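Local coordinates for protein serine protease inhibitor (Thermoanaerobacter tengcongensis, PDB 2PEF) that probably inhibits serine proteases as a member of the serpin family, and is captured here in the latent state, at residues A226-E231 against L347-I352; D146-K151 against V328-I333; F9-A14 against F247-K252. One frame throughout, in Å; residues are numbered along the deposited sequence. Where two conformers were deposited one is given.

From the N terminus, the chain first lays down half of contact 3 (9-14, first helix), then half of contact 2 (146-151, the loop after helix 127-140) and half of contact 1 (226-231, end of strand 222-229). The second halves follow in the same order: 247-252 closes contact 3, 328-333 closes contact 2 and 347-352 closes contact 1. None nests, therefore; each loop crosses the other two. Contacts 1 and 3 touch where I227 CD1 lies 3.8 Å from L250 CD1, joining the strand pair to helix 244-252. Contact 2 stands apart, its centre 32 Å from that of contact 1, and ties the loop after helix 127-140 to the inserted reactive-centre strand 322-331.

Contact 1: residues A226-E231 against L347-I352; sequences AILPDE and LNRPFI
In L228, chi1 of -177° puts CG anti to the backbone N, and chi2 of 78° then brings CD1 to 3.2 Å from P350 O. CD1 also meets CB of R349, while CD2 lies obliquely near NH1 of its guanidinium. In I352 a chi2 of 82° sets CD1 3.7 Å from P229 CG, the two side chains crossing at about a right angle. The backbones between them are joined by a pair of antiparallel bonds: I227 N gives to I352 O at 2.8 Å, and I352 N gives back to I227 O at 2.9 Å. F351 CB lies 3.2 Å from I227 O.

Both strands belong to the serpin B sheet, where 222-229 lies between 210-216 and 345-357. I227 and I352 form a hydrogen-bonded pair with their side chains on one face, and the branched carbons suit it: I227 packs on Y238 and I352 on I239 of helix 235-241. The F351 ring leads away from strand 226-229 to L263, P264 and F266, a place for a large apolar group.

Beyond L228 the strands splay, so that P229 and P350 no longer pair directly. Neither proline nitrogen has a hydrogen to give, and the strands, inclined to each other, do not continue the direct bonding there. A water takes over, donating to P229 O at 2.7 Å and to P350 O at 2.8 Å.

Contact 2: residues D146-K151 against V328-I333; sequences DKILNK and VTSVDI
I148 is the side chain that carries this contact: its CD1, CG1 and CG2 have V328, S330 and I333 in turn as their nearest partners. CD1 lies 3.8 Å from V328 CG1, CG1 rests 3.7 Å from S330 OG, and CG2 meets I333 CD1 at 4.1 Å. With chi1 at -171°, CG1 is anti to the backbone N and extends to the serine, and the same torsion puts CG2 between the backbone N and the carbonyl carbon, on the side of I333. Beside it, L149 contributes its CB, which touches I333 CG2 at 3.7 Å, and the same methyl lies 3.9 Å from I148 O. No hydrogen bond joins the two segments: branched aliphatic chains fill the interface, and the small S330 lets I148 settle close to the strand.

Residues 328-331 end the strand 322-331, which runs antiparallel to both of its neighbours, 158-169 and 310-318. This is the reactive-centre loop inserted as an extra strand of the central A sheet, as expected of a latent serpin, in which this happens without cleavage. V328 and S330 point toward the loop 146-151, while T329 points away to the other face of the sheet. After V331 the chain turns through D332, whose phi is positive (84°), and this reversal brings I333 back to the side of I148.

Further out, I148 is backed by I133 and V137 of helix 127-140 and by L311 of strand 310-318, and Y159 flanks both L149 and I333. The loop has no regular structure of its own, so polar groups position it: the N134 amide accepts from I148 N through OD1 and donates to L149 O through ND2, and K313 NZ bonds K147 O.

Contact 3: residues F9-A14 against F247-K252; sequences FIYNTA and FIDLIK
The Y11 ring has K252 NZ at its edge, near the ring plane, while I248 CB approaches obliquely, 3.9 Å from CE2. The ring thereby bridges two helices of the serpin fold, the first helix (7-22) and helix 244-252, one of the helices that cover sheet B. Their axes run at 117° to each other and come no nearer than 11.3 Å in these segments, a separation bridged by large side chains such as Y11, I248 and K252. Tyrosine suits the place, since its ring can lie against an aliphatic neighbour and still present a hydroxyl to solvent-side partners.

K252 and Y11 meet tip to tip. The lysine chain is extended beyond CG, and NZ donates to Y11 OH at 3.1 Å. D249 OD1 stands 3.8 Å from the same hydroxyl, close enough that its charge may influence the site without a bond.

Beside the tyrosine, I248 is the apolar centre. Its CG2 lies 3.6 Å from Y11 OH, and CG1, anti to the carbonyl carbon (chi1 -58°), rests 3.8 Å from A14 CB. The small alanine suits this point, where the backbones come nearest, and I10 CG2 adds a looser contact with I248 CD1. L362 of strand 362-372 also packs on A14, while F247 turns to P363 and I366 of that strand.

On the first helix, T13 OG1 sits over one face of the F9 ring, offset toward the rim, and donates to F9 O at 2.8 Å; T13 N reaches that oxygen from the opposite face of the carbonyl plane.

Contact 1: residues A226-E231 against L347-I352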
loop_
_atom_site.group_PDB
_atom_site.type_symbol
_atom_site.label_atom_id
_atom_site.label_comp_id
_atom_site.label_asym_id
_atom_site.label_seq_id
_atom_site.Cartn_x
_atom_site.Cartn_y
_atom_site.Cartn_z
ATOM N N ALA A 226 1.964 12.859 -10.048
ATOM C CA ALA A 226 0.585 13.337 -10.209
ATOM C C ALA A 226 0.169 13.175 -11.662
ATOM O O ALA A 226 0.896 13.597 -12.559
ATOM C CB ALA A 226 0.461 14.795 -9.783
ATOM N N ILE A 227 -0.987 12.549 -11.892
ATOM C CA ILE A 227 -1.461 12.266 -13.247
ATOM C C ILE A 227 -2.884 12.778 -13.410
ATOM O O ILE A 227 -3.763 12.416 -12.638
ATOM C CB ILE A 227 -1.413 10.751 -13.566
ATOM C CG1 ILE A 227 0.014 10.216 -13.429
ATOM C CG2 ILE A 227 -1.976 10.468 -14.972
ATOM C CD1 ILE A 227 0.092 8.711 -13.388
ATOM N N LEU A 228 -3.097 13.626 -14.411
ATOM C CA LEU A 228 -4.396 14.243 -14.626
ATOM C C LEU A 228 -5.028 13.784 -15.940
ATOM O O LEU A 228 -4.637 14.249 -17.009
ATOM C CB LEU A 228 -4.263 15.772 -14.619
ATOM C CG LEU A 228 -5.540 16.605 -14.756
ATOM C CD1 LEU A 228 -6.300 16.648 -13.433
ATOM C CD2 LEU A 228 -5.181 18.009 -15.217
ATOM N N PRO A 229 -5.992 12.849 -15.865
ATOM C CA PRO A 229 -6.736 12.457 -17.064
ATOM C C PRO A 229 -7.492 13.647 -17.659
ATOM O O PRO A 229 -8.028 14.473 -16.920
ATOM C CB PRO A 229 -7.703 11.393 -16.538
ATOM C CG PRO A 229 -7.033 10.864 -15.304
ATOM C CD PRO A 229 -6.426 12.080 -14.685
ATOM N N ASP A 230 -7.514 13.735 -18.986
ATOM C CA ASP A 230 -8.143 14.870 -19.661
ATOM C C ASP A 230 -9.645 14.670 -19.855
ATOM O O ASP A 230 -10.191 13.640 -19.461
ATOM C CB ASP A 230 -7.415 15.225 -20.973
ATOM C CG ASP A 230 -7.602 14.190 -22.083
ATOM O OD1 ASP A 230 -8.573 13.397 -22.071
ATOM O OD2 ASP A 230 -6.761 14.192 -23.006
ATOM N N GLU A 231 -10.304 15.655 -20.456
ATOM C CA GLU A 231 -11.764 15.654 -20.572
ATOM C C GLU A 231 -12.316 14.500 -21.405
ATOM O O GLU A 231 -13.506 14.169 -21.311
ATOM C CB GLU A 231 -12.257 16.991 -21.131
ATOM C CG GLU A 231 -11.889 17.257 -22.589
ATOM C CD GLU A 231 -12.647 18.436 -23.153
ATOM O OE1 GLU A 231 -13.819 18.260 -23.549
ATOM O OE2 GLU A 231 -12.070 19.536 -23.198
ATOM N N LEU A 347 -14.103 17.364 -7.029
ATOM C CA LEU A 347 -13.196 17.945 -8.012
ATOM C C LEU A 347 -13.643 17.677 -9.442
ATOM O O LEU A 347 -14.094 16.578 -9.771
ATOM C CB LEU A 347 -11.775 17.416 -7.818
ATOM C CG LEU A 347 -11.042 17.690 -6.501
ATOM C CD1 LEU A 347 -9.629 17.150 -6.611
ATOM C CD2 LEU A 347 -11.015 19.170 -6.160
ATOM N N ASN A 348 -13.515 18.699 -10.281
ATOM C CA ASN A 348 -13.785 18.571 -11.708
ATOM C C ASN A 348 -12.523 18.167 -12.459
ATOM O O ASN A 348 -12.581 17.715 -13.609
ATOM C CB ASN A 348 -14.370 19.868 -12.256
ATOM C CG ASN A 348 -15.783 20.111 -11.767
ATOM O OD1 ASN A 348 -16.635 19.225 -11.837
ATOM N ND2 ASN A 348 -16.036 21.309 -11.257
ATOM N N ARG A 349 -11.386 18.318 -11.783
ATOM C CA ARG A 349 -10.108 17.829 -12.273
ATOM C C ARG A 349 -9.515 16.831 -11.272
ATOM O O ARG A 349 -8.505 17.122 -10.619
ATOM C CB ARG A 349 -9.141 18.988 -12.540
ATOM C CG ARG A 349 -9.666 20.016 -13.536
ATOM C CD ARG A 349 -8.531 20.802 -14.161
ATOM N NE ARG A 349 -7.816 21.613 -13.178
ATOM C CZ ARG A 349 -6.593 22.100 -13.356
ATOM N NH1 ARG A 349 -5.930 21.855 -14.478
ATOM N NH2 ARG A 349 -6.024 22.826 -12.402
ATOM N N PRO A 350 -10.135 15.639 -11.158
ATOM C CA PRO A 350 -9.598 14.641 -10.240
ATOM C C PRO A 350 -8.286 14.109 -10.796
ATOM O O PRO A 350 -8.002 14.289 -11.988
ATOM C CB PRO A 350 -10.671 13.548 -10.237
ATOM C CG PRO A 350 -11.341 13.683 -11.551
ATOM C CD PRO A 350 -11.326 15.138 -11.874
ATOM N N PHE A 351 -7.483 13.483 -9.942
ATOM C CA PHE A 351 -6.176 13.007 -10.363
ATOM C C PHE A 351 -5.733 11.742 -9.650
ATOM O O PHE A 351 -6.235 11.411 -8.581
ATOM C CB PHE A 351 -5.117 14.111 -10.224
ATOM C CG PHE A 351 -4.898 14.589 -8.814
ATOM C CD1 PHE A 351 -3.914 14.007 -8.011
ATOM C CD2 PHE A 351 -5.647 15.641 -8.296
ATOM C CE1 PHE A 351 -3.696 14.456 -6.712
ATOM C CE2 PHE A 351 -5.435 16.095 -6.996
ATOM C CZ PHE A 351 -4.454 15.504 -6.206
ATOM N N ILE A 352 -4.794 11.047 -10.281
ATOM C CA ILE A 352 -4.184 9.842 -9.739
ATOM C C ILE A 352 -2.819 10.268 -9.227
ATOM O O ILE A 352 -2.184 11.142 -9.811
ATOM C CB ILE A 352 -4.049 8.741 -10.840
ATOM C CG1 ILE A 352 -5.420 8.162 -11.210
ATOM C CG2 ILE A 352 -3.122 7.594 -10.403
ATOM C CD1 ILE A 352 -6.208 8.981 -12.206
HETATM O O HOH W 1 -9.079 14.974 -14.446
#

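Contact 2: residues D146-K151 against V328-I333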
loop_
_atom_site.group_PDB
_atom_site.type_symbol
_atom_site.label_atom_id
_atom_site.label_comp_id
_atom_site.label_asym_id
_atom_site.label_seq_id
_atom_site.Cartn_x
_atom_site.Cartn_y
_atom_site.Cartn_z
ATOM N N ASP A 146 -4.467 4.203 13.878
ATOM C CA ASP A 146 -4.507 3.940 15.316
ATOM C C ASP A 146 -5.187 2.629 15.700
ATOM O O ASP A 146 -4.947 2.107 16.791
ATOM C CB ASP A 146 -5.139 5.119 16.070
ATOM C CG ASP A 146 -6.638 5.239 15.839
ATOM O OD1 ASP A 146 -7.128 4.850 14.756
ATOM O OD2 ASP A 146 -7.331 5.734 16.752
ATOM N N LYS A 147 -6.037 2.116 14.809
ATOM C CA LYS A 147 -6.798 0.886 15.058
ATOM C C LYS A 147 -6.954 0.032 13.802
ATOM O O LYS A 147 -7.169 0.560 12.712
ATOM C CB LYS A 147 -8.188 1.219 15.608
ATOM C CG LYS A 147 -8.228 1.515 17.098
ATOM C CD LYS A 147 -9.656 1.473 17.626
ATOM N N ILE A 148 -6.854 -1.287 13.970
ATOM C CA ILE A 148 -7.122 -2.232 12.885
ATOM C C ILE A 148 -8.252 -3.207 13.251
ATOM O O ILE A 148 -8.868 -3.806 12.369
ATOM C CB ILE A 148 -5.826 -2.978 12.409
ATOM C CG1 ILE A 148 -6.077 -3.801 11.136
ATOM C CG2 ILE A 148 -5.254 -3.866 13.510
ATOM C CD1 ILE A 148 -6.177 -2.986 9.864
ATOM N N LEU A 149 -8.527 -3.352 14.547
ATOM C CA LEU A 149 -9.635 -4.195 15.010
ATOM C C LEU A 149 -10.259 -3.689 16.316
ATOM O O LEU A 149 -9.627 -2.930 17.059
ATOM C CB LEU A 149 -9.192 -5.660 15.155
ATOM C CG LEU A 149 -8.531 -6.157 16.447
ATOM C CD1 LEU A 149 -8.456 -7.675 16.444
ATOM C CD2 LEU A 149 -7.154 -5.547 16.644
ATOM N N ASN A 150 -11.495 -4.113 16.580
ATOM C CA ASN A 150 -12.198 -3.782 17.823
ATOM C C ASN A 150 -12.483 -5.009 18.691
ATOM O O ASN A 150 -12.522 -4.910 19.921
ATOM C CB ASN A 150 -13.509 -3.036 17.530
ATOM C CG ASN A 150 -13.285 -1.618 17.014
ATOM O OD1 ASN A 150 -12.163 -1.221 16.689
ATOM N ND2 ASN A 150 -14.366 -0.845 16.935
ATOM N N LYS A 151 -12.681 -6.155 18.043
ATOM C CA LYS A 151 -13.017 -7.407 18.724
ATOM C C LYS A 151 -12.273 -8.593 18.110
ATOM O O LYS A 151 -11.806 -8.521 16.971
ATOM C CB LYS A 151 -14.527 -7.650 18.666
ATOM N N VAL A 328 -1.583 -0.230 6.690
ATOM C CA VAL A 328 -1.575 -1.495 7.394
ATOM C C VAL A 328 -2.288 -2.506 6.517
ATOM O O VAL A 328 -3.297 -2.189 5.884
ATOM C CB VAL A 328 -2.290 -1.408 8.768
ATOM C CG1 VAL A 328 -2.403 -2.789 9.415
ATOM C CG2 VAL A 328 -1.556 -0.449 9.699
ATOM N N THR A 329 -1.719 -3.704 6.447
ATOM C CA THR A 329 -2.396 -4.843 5.839
ATOM C C THR A 329 -2.461 -5.970 6.865
ATOM O O THR A 329 -1.445 -6.367 7.425
ATOM C CB THR A 329 -1.685 -5.335 4.561
ATOM O OG1 THR A 329 -1.391 -4.220 3.712
ATOM C CG2 THR A 329 -2.568 -6.332 3.809
ATOM N N SER A 330 -3.669 -6.464 7.113
ATOM C CA SER A 330 -3.850 -7.570 8.044
ATOM C C SER A 330 -4.432 -8.793 7.342
ATOM O O SER A 330 -5.191 -8.675 6.372
ATOM C CB SER A 330 -4.720 -7.154 9.235
ATOM O OG SER A 330 -5.995 -6.727 8.802
ATOM N N VAL A 331 -4.050 -9.970 7.833
ATOM C CA VAL A 331 -4.563 -11.236 7.327
ATOM C C VAL A 331 -5.230 -11.986 8.479
ATOM O O VAL A 331 -4.622 -12.188 9.535
ATOM C CB VAL A 331 -3.429 -12.089 6.697
ATOM C CG1 VAL A 331 -3.946 -13.462 6.264
ATOM C CG2 VAL A 331 -2.792 -11.356 5.520
ATOM N N ASP A 332 -6.489 -12.374 8.257
ATOM C CA ASP A 332 -7.340 -13.092 9.230
ATOM C C ASP A 332 -8.083 -12.235 10.274
ATOM O O ASP A 332 -8.761 -12.779 11.152
ATOM C CB ASP A 332 -6.620 -14.286 9.884
ATOM C CG ASP A 332 -7.192 -15.627 9.453
ATOM O OD1 ASP A 332 -6.502 -16.654 9.643
ATOM O OD2 ASP A 332 -8.333 -15.664 8.936
ATOM N N ILE A 333 -7.951 -10.913 10.184
ATOM C CA ILE A 333 -8.763 -10.012 11.003
ATOM C C ILE A 333 -10.040 -9.662 10.235
ATOM O O ILE A 333 -9.983 -9.058 9.162
ATOM C CB ILE A 333 -8.003 -8.718 11.419
ATOM C CG1 ILE A 333 -6.870 -9.044 12.398
ATOM C CG2 ILE A 333 -8.965 -7.708 12.055
ATOM C CD1 ILE A 333 -5.934 -7.877 12.707
#

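Contact 3: residues F9-A14 against F247-K252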
loop_
_atom_site.group_PDB
_atom_site.type_symbol
_atom_site.label_atom_id
_atom_site.label_comp_id
_atom_site.label_asym_id
_atom_site.label_seq_id
_atom_site.Cartn_x
_atom_site.Cartn_y
_atom_site.Cartn_z
ATOM N N PHE A 9 11.953 -8.651 -10.990
ATOM C CA PHE A 9 11.248 -8.203 -9.788
ATOM C C PHE A 9 10.493 -6.891 -10.013
ATOM O O PHE A 9 9.337 -6.765 -9.614
ATOM C CB PHE A 9 12.198 -8.062 -8.591
ATOM C CG PHE A 9 11.536 -7.485 -7.364
ATOM C CD1 PHE A 9 10.812 -8.301 -6.501
ATOM C CD2 PHE A 9 11.626 -6.121 -7.080
ATOM C CE1 PHE A 9 10.189 -7.772 -5.365
ATOM C CE2 PHE A 9 11.003 -5.580 -5.946
ATOM C CZ PHE A 9 10.288 -6.410 -5.091
ATOM N N ILE A 10 11.148 -5.915 -10.635
ATOM C CA ILE A 10 10.514 -4.617 -10.871
ATOM C C ILE A 10 9.222 -4.764 -11.689
ATOM O O ILE A 10 8.155 -4.330 -11.247
ATOM C CB ILE A 10 11.484 -3.594 -11.518
ATOM C CG1 ILE A 10 12.634 -3.280 -10.554
ATOM C CG2 ILE A 10 10.742 -2.311 -11.905
ATOM C CD1 ILE A 10 13.774 -2.471 -11.152
ATOM N N TYR A 11 9.310 -5.387 -12.861
ATOM C CA TYR A 11 8.135 -5.459 -13.733
ATOM C C TYR A 11 7.048 -6.415 -13.229
ATOM O O TYR A 11 5.860 -6.136 -13.398
ATOM C CB TYR A 11 8.520 -5.705 -15.194
ATOM C CG TYR A 11 9.005 -4.442 -15.889
ATOM C CD1 TYR A 11 10.366 -4.184 -16.033
ATOM C CD2 TYR A 11 8.098 -3.499 -16.381
ATOM C CE1 TYR A 11 10.817 -3.028 -16.662
ATOM C CE2 TYR A 11 8.540 -2.333 -17.010
ATOM C CZ TYR A 11 9.901 -2.106 -17.143
ATOM O OH TYR A 11 10.350 -0.961 -17.765
ATOM N N ASN A 12 7.442 -7.510 -12.582
ATOM C CA ASN A 12 6.464 -8.395 -11.940
ATOM C C ASN A 12 5.745 -7.706 -10.775
ATOM O O ASN A 12 4.525 -7.804 -10.650
ATOM C CB ASN A 12 7.102 -9.715 -11.489
ATOM C CG ASN A 12 7.359 -10.669 -12.647
ATOM O OD1 ASN A 12 7.374 -10.268 -13.816
ATOM N ND2 ASN A 12 7.550 -11.943 -12.326
ATOM N N THR A 13 6.497 -6.980 -9.952
ATOM C CA THR A 13 5.920 -6.270 -8.806
ATOM C C THR A 13 5.060 -5.099 -9.278
ATOM O O THR A 13 4.005 -4.828 -8.697
ATOM C CB THR A 13 7.015 -5.841 -7.801
ATOM O OG1 THR A 13 7.729 -7.008 -7.378
ATOM C CG2 THR A 13 6.418 -5.145 -6.575
ATOM N N ALA A 14 5.494 -4.444 -10.357
ATOM C CA ALA A 14 4.725 -3.369 -10.985
ATOM C C ALA A 14 3.360 -3.876 -11.441
ATOM O O ALA A 14 2.345 -3.216 -11.201
ATOM C CB ALA A 14 5.497 -2.755 -12.153
ATOM N N PHE A 247 2.733 1.988 -16.251
ATOM C CA PHE A 247 3.073 2.848 -15.117
ATOM C C PHE A 247 4.573 3.146 -15.048
ATOM O O PHE A 247 4.969 4.300 -14.902
ATOM C CB PHE A 247 2.582 2.243 -13.797
ATOM C CG PHE A 247 2.834 3.122 -12.603
ATOM C CD1 PHE A 247 2.019 4.219 -12.350
ATOM C CD2 PHE A 247 3.898 2.863 -11.743
ATOM C CE1 PHE A 247 2.250 5.043 -11.260
ATOM C CE2 PHE A 247 4.138 3.683 -10.644
ATOM C CZ PHE A 247 3.310 4.778 -10.408
ATOM N N ILE A 248 5.405 2.110 -15.143
ATOM C CA ILE A 248 6.855 2.315 -15.118
ATOM C C ILE A 248 7.263 3.199 -16.298
ATOM O O ILE A 248 8.060 4.130 -16.136
ATOM C CB ILE A 248 7.656 0.977 -15.120
ATOM C CG1 ILE A 248 7.285 0.092 -13.919
ATOM C CG2 ILE A 248 9.163 1.239 -15.151
ATOM C CD1 ILE A 248 7.581 0.689 -12.531
ATOM N N ASP A 249 6.694 2.920 -17.471
ATOM C CA ASP A 249 7.026 3.660 -18.694
ATOM C C ASP A 249 6.647 5.136 -18.655
ATOM O O ASP A 249 7.385 5.971 -19.163
ATOM C CB ASP A 249 6.408 2.989 -19.927
ATOM C CG ASP A 249 7.159 1.742 -20.356
ATOM O OD1 ASP A 249 8.177 1.396 -19.718
ATOM O OD2 ASP A 249 6.729 1.103 -21.340
ATOM N N LEU A 250 5.504 5.466 -18.062
ATOM C CA LEU A 250 5.078 6.861 -18.015
ATOM C C LEU A 250 6.011 7.716 -17.150
ATOM O O LEU A 250 6.204 8.901 -17.429
ATOM C CB LEU A 250 3.602 6.998 -17.607
ATOM C CG LEU A 250 3.123 6.695 -16.185
ATOM C CD1 LEU A 250 3.293 7.909 -15.279
ATOM C CD2 LEU A 250 1.660 6.273 -16.213
ATOM N N ILE A 251 6.603 7.102 -16.124
ATOM C CA ILE A 251 7.593 7.773 -15.282
ATOM C C ILE A 251 8.930 7.875 -16.018
ATOM O O ILE A 251 9.548 8.944 -16.048
ATOM C CB ILE A 251 7.788 7.051 -13.917
ATOM C CG1 ILE A 251 6.509 7.115 -13.077
ATOM C CG2 ILE A 251 8.962 7.654 -13.145
ATOM C CD1 ILE A 251 6.440 6.068 -11.976
ATOM N N LYS A 252 9.368 6.758 -16.603
ATOM C CA LYS A 252 10.596 6.714 -17.398
ATOM C C LYS A 252 10.550 7.697 -18.568
ATOM O O LYS A 252 11.563 8.300 -18.922
ATOM C CB LYS A 252 10.849 5.299 -17.928
ATOM C CG LYS A 252 11.392 4.329 -16.900
ATOM C CD LYS A 252 11.771 3.011 -17.556
ATOM C CE LYS A 252 12.502 2.102 -16.582
ATOM N NZ LYS A 252 12.834 0.788 -17.200
#